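Local coordinates for protein (polyandrocarpa lectin) (Polyandrocarpa misakiensis, PDB 1BYF), which binds galactose in a calcium-dependent manner as a homodimeric C-type lectin and serves in the tunicate's defence against microorganisms, at the interface of chains A and B. Numbering follows the deposited sequence. Chains: chain A/B, Protein (polyandrocarpa lectin).

The interface of chains A and B. Residues chain A 7, 41-42, 44-45, 48-49; chain B 7, 37-38, 41-42, 44-45.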
loop_
_atom_site.group_PDB
_atom_site.type_symbol
_atom_site.label_atom_id
_atom_site.label_comp_id
_atom_site.label_asym_id
_atom_site.label_seq_id
_atom_site.Cartn_x
_atom_site.Cartn_y
_atom_site.Cartn_z
ATOM N N PHE A 7 3.673 2.393 0.828
ATOM C CA PHE A 7 4.730 1.517 0.337
ATOM C C PHE A 7 5.626 2.371 -0.566
ATOM O O PHE A 7 5.070 3.088 -1.408
ATOM C CB PHE A 7 4.199 0.359 -0.494
ATOM C CG PHE A 7 3.320 -0.634 0.200
ATOM C CD1 PHE A 7 1.950 -0.442 0.272
ATOM C CD2 PHE A 7 3.862 -1.782 0.757
ATOM C CE1 PHE A 7 1.142 -1.370 0.903
ATOM C CE2 PHE A 7 3.060 -2.716 1.385
ATOM C CZ PHE A 7 1.700 -2.511 1.462
ATOM N N ALA A 41 -2.858 -8.163 3.852
ATOM C CA ALA A 41 -2.936 -7.253 2.709
ATOM C C ALA A 41 -1.530 -6.741 2.376
ATOM O O ALA A 41 -1.116 -6.680 1.215
ATOM C CB ALA A 41 -3.835 -6.061 2.994
ATOM N N ILE A 42 -0.812 -6.361 3.425
ATOM C CA ILE A 42 0.553 -5.861 3.295
ATOM C C ILE A 42 1.422 -6.924 2.634
ATOM O O ILE A 42 2.132 -6.619 1.670
ATOM C CB ILE A 42 1.136 -5.415 4.651
ATOM C CG1 ILE A 42 0.521 -4.079 5.103
ATOM C CG2 ILE A 42 2.653 -5.276 4.601
ATOM C CD1 ILE A 42 0.762 -3.740 6.562
ATOM N N ALA A 44 0.445 -9.408 0.810
ATOM C CA ALA A 44 -0.009 -9.709 -0.546
ATOM C C ALA A 44 0.659 -8.750 -1.532
ATOM O O ALA A 44 1.028 -9.123 -2.644
ATOM C CB ALA A 44 -1.519 -9.626 -0.666
ATOM N N PHE A 45 0.851 -7.503 -1.106
ATOM C CA PHE A 45 1.492 -6.495 -1.944
ATOM C C PHE A 45 2.975 -6.824 -2.125
ATOM O O PHE A 45 3.506 -6.821 -3.236
ATOM C CB PHE A 45 1.341 -5.107 -1.328
ATOM C CG PHE A 45 1.848 -3.921 -2.092
ATOM C CD1 PHE A 45 3.200 -3.603 -2.117
ATOM C CD2 PHE A 45 0.978 -3.099 -2.780
ATOM C CE1 PHE A 45 3.661 -2.497 -2.813
ATOM C CE2 PHE A 45 1.425 -1.988 -3.476
ATOM C CZ PHE A 45 2.772 -1.685 -3.493
ATOM N N VAL A 48 3.906 -9.702 -4.490
ATOM C CA VAL A 48 3.936 -9.387 -5.912
ATOM C C VAL A 48 5.262 -8.703 -6.246
ATOM O O VAL A 48 5.926 -9.024 -7.230
ATOM C CB VAL A 48 2.785 -8.457 -6.343
ATOM C CG1 VAL A 48 2.945 -8.003 -7.788
ATOM C CG2 VAL A 48 1.443 -9.162 -6.177
ATOM N N LYS A 49 5.621 -7.735 -5.411
ATOM C CA LYS A 49 6.847 -6.979 -5.627
ATOM C C LYS A 49 8.082 -7.867 -5.559
ATOM O O LYS A 49 9.038 -7.612 -6.298
ATOM C CB LYS A 49 6.932 -5.812 -4.639
ATOM C CG LYS A 49 6.132 -4.600 -5.132
ATOM C CD LYS A 49 7.099 -3.667 -5.861
ATOM C CE LYS A 49 6.360 -2.658 -6.719
ATOM N NZ LYS A 49 7.322 -1.747 -7.404
ATOM N N PHE B 7 -2.337 3.704 0.688
ATOM C CA PHE B 7 -3.679 3.151 0.801
ATOM C C PHE B 7 -4.302 3.719 2.086
ATOM O O PHE B 7 -3.624 3.700 3.120
ATOM C CB PHE B 7 -3.730 1.628 0.927
ATOM C CG PHE B 7 -3.265 0.846 -0.269
ATOM C CD1 PHE B 7 -1.935 0.493 -0.399
ATOM C CD2 PHE B 7 -4.162 0.453 -1.249
ATOM C CE1 PHE B 7 -1.498 -0.232 -1.492
ATOM C CE2 PHE B 7 -3.739 -0.286 -2.343
ATOM C CZ PHE B 7 -2.402 -0.623 -2.467
ATOM N N THR B 37 3.421 -4.347 -13.372
ATOM C CA THR B 37 3.879 -4.886 -12.092
ATOM C C THR B 37 3.167 -4.203 -10.931
ATOM O O THR B 37 2.686 -4.880 -10.022
ATOM C CB THR B 37 5.392 -4.750 -11.840
ATOM O OG1 THR B 37 6.117 -5.593 -12.741
ATOM C CG2 THR B 37 5.752 -5.197 -10.420
ATOM N N MET B 38 3.140 -2.871 -10.948
ATOM C CA MET B 38 2.509 -2.147 -9.856
ATOM C C MET B 38 1.022 -2.456 -9.696
ATOM O O MET B 38 0.571 -2.559 -8.556
ATOM C CB MET B 38 2.620 -0.632 -10.006
ATOM C CG MET B 38 3.884 -0.010 -9.479
ATOM S SD MET B 38 4.255 -0.224 -7.754
ATOM C CE MET B 38 2.679 -0.446 -6.955
ATOM N N ALA B 41 0.417 -5.535 -7.755
ATOM C CA ALA B 41 0.626 -5.397 -6.318
ATOM C C ALA B 41 -0.522 -4.636 -5.655
ATOM O O ALA B 41 -0.992 -5.016 -4.581
ATOM C CB ALA B 41 1.952 -4.702 -6.031
ATOM N N ILE B 42 -0.971 -3.567 -6.303
ATOM C CA ILE B 42 -2.091 -2.780 -5.796
ATOM C C ILE B 42 -3.328 -3.662 -5.656
ATOM O O ILE B 42 -3.935 -3.674 -4.592
ATOM C CB ILE B 42 -2.407 -1.574 -6.708
ATOM C CG1 ILE B 42 -1.221 -0.609 -6.687
ATOM C CG2 ILE B 42 -3.698 -0.878 -6.278
ATOM C CD1 ILE B 42 -1.289 0.499 -7.718
ATOM N N ALA B 44 -3.464 -6.830 -5.412
ATOM C CA ALA B 44 -3.261 -7.909 -4.434
ATOM C C ALA B 44 -3.617 -7.408 -3.034
ATOM O O ALA B 44 -4.211 -8.139 -2.239
ATOM C CB ALA B 44 -1.845 -8.441 -4.512
ATOM N N PHE B 45 -3.292 -6.153 -2.759
ATOM C CA PHE B 45 -3.631 -5.541 -1.476
ATOM C C PHE B 45 -5.147 -5.373 -1.329
ATOM O O PHE B 45 -5.727 -5.775 -0.318
ATOM C CB PHE B 45 -2.930 -4.188 -1.394
ATOM C CG PHE B 45 -3.106 -3.454 -0.098
ATOM C CD1 PHE B 45 -4.226 -2.677 0.133
ATOM C CD2 PHE B 45 -2.126 -3.523 0.881
ATOM C CE1 PHE B 45 -4.379 -1.980 1.318
ATOM C CE2 PHE B 45 -2.279 -2.831 2.069
ATOM C CZ PHE B 45 -3.398 -2.062 2.285
#
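Helix 36-49 of each subunit packs against its symmetry mate across a two-fold axis, with the strands 3-8 alongside, and the contacts in this patch are mainly apolar: within it no nitrogen or oxygen of one chain comes within bonding distance of one in the other.

Aromatic packing forms its core. A:Phe45 and B:Phe45 both have CG anti to the backbone N (chi1 -176° in A:Phe45), which throws each ring across the boundary onto the facing helix. The methyl CB of B:Ala41 sits over the centre of the A:Phe45 ring, 3.8 Å from its centroid, in a CH-pi contact. The twin pair, A:Ala41 CB on the B:Phe45 ring, is displaced slightly toward the rim. The opposite face of each Phe45 ring rests on Phe7 of its own chain, so the ring is held between a partner methyl and an intrachain aromatic. Each ring also skirts the partner backbone, with A:Phe45 CD2 3.3 Å from B:Ala41 O.

The two Phe7 side chains, CG anti to the carbonyl carbon (chi1 -64° in A:Phe7), cross obliquely and meet edge to edge near the axis, CE1 of A:Phe7 lying 3.7 Å from CE1 of B:Phe7. The edge of A:Phe7 also receives B:Phe45, whose CE2 lies in the ring plane, 3.9 Å from A:Phe7 CE1.

Aliphatic contacts extend the seam along the helices. Ala44 faces Ala44, and the small side chains appear to allow the backbones to come close, A:Ala44 CB reaching 3.5 Å from B:Ala44 O. A:Val48 rests on the partner helix, CG1 beside the backbone N of B:Ala41 and CG2 3.8 Å from B:Ala44 CB. Farther out, B:Met38, bent at chi2 and chi3, points its CE methyl at the tip of A:Phe45, while its SD lies beside CE and NZ at the end of the A:Lys49 chain, 3.4 Å from CE.

This hydrophobic helix-to-helix seam, whose contacts recur with the chains exchanged, forms part of the interface that holds two galactose-binding lectin domains together in the homodimer.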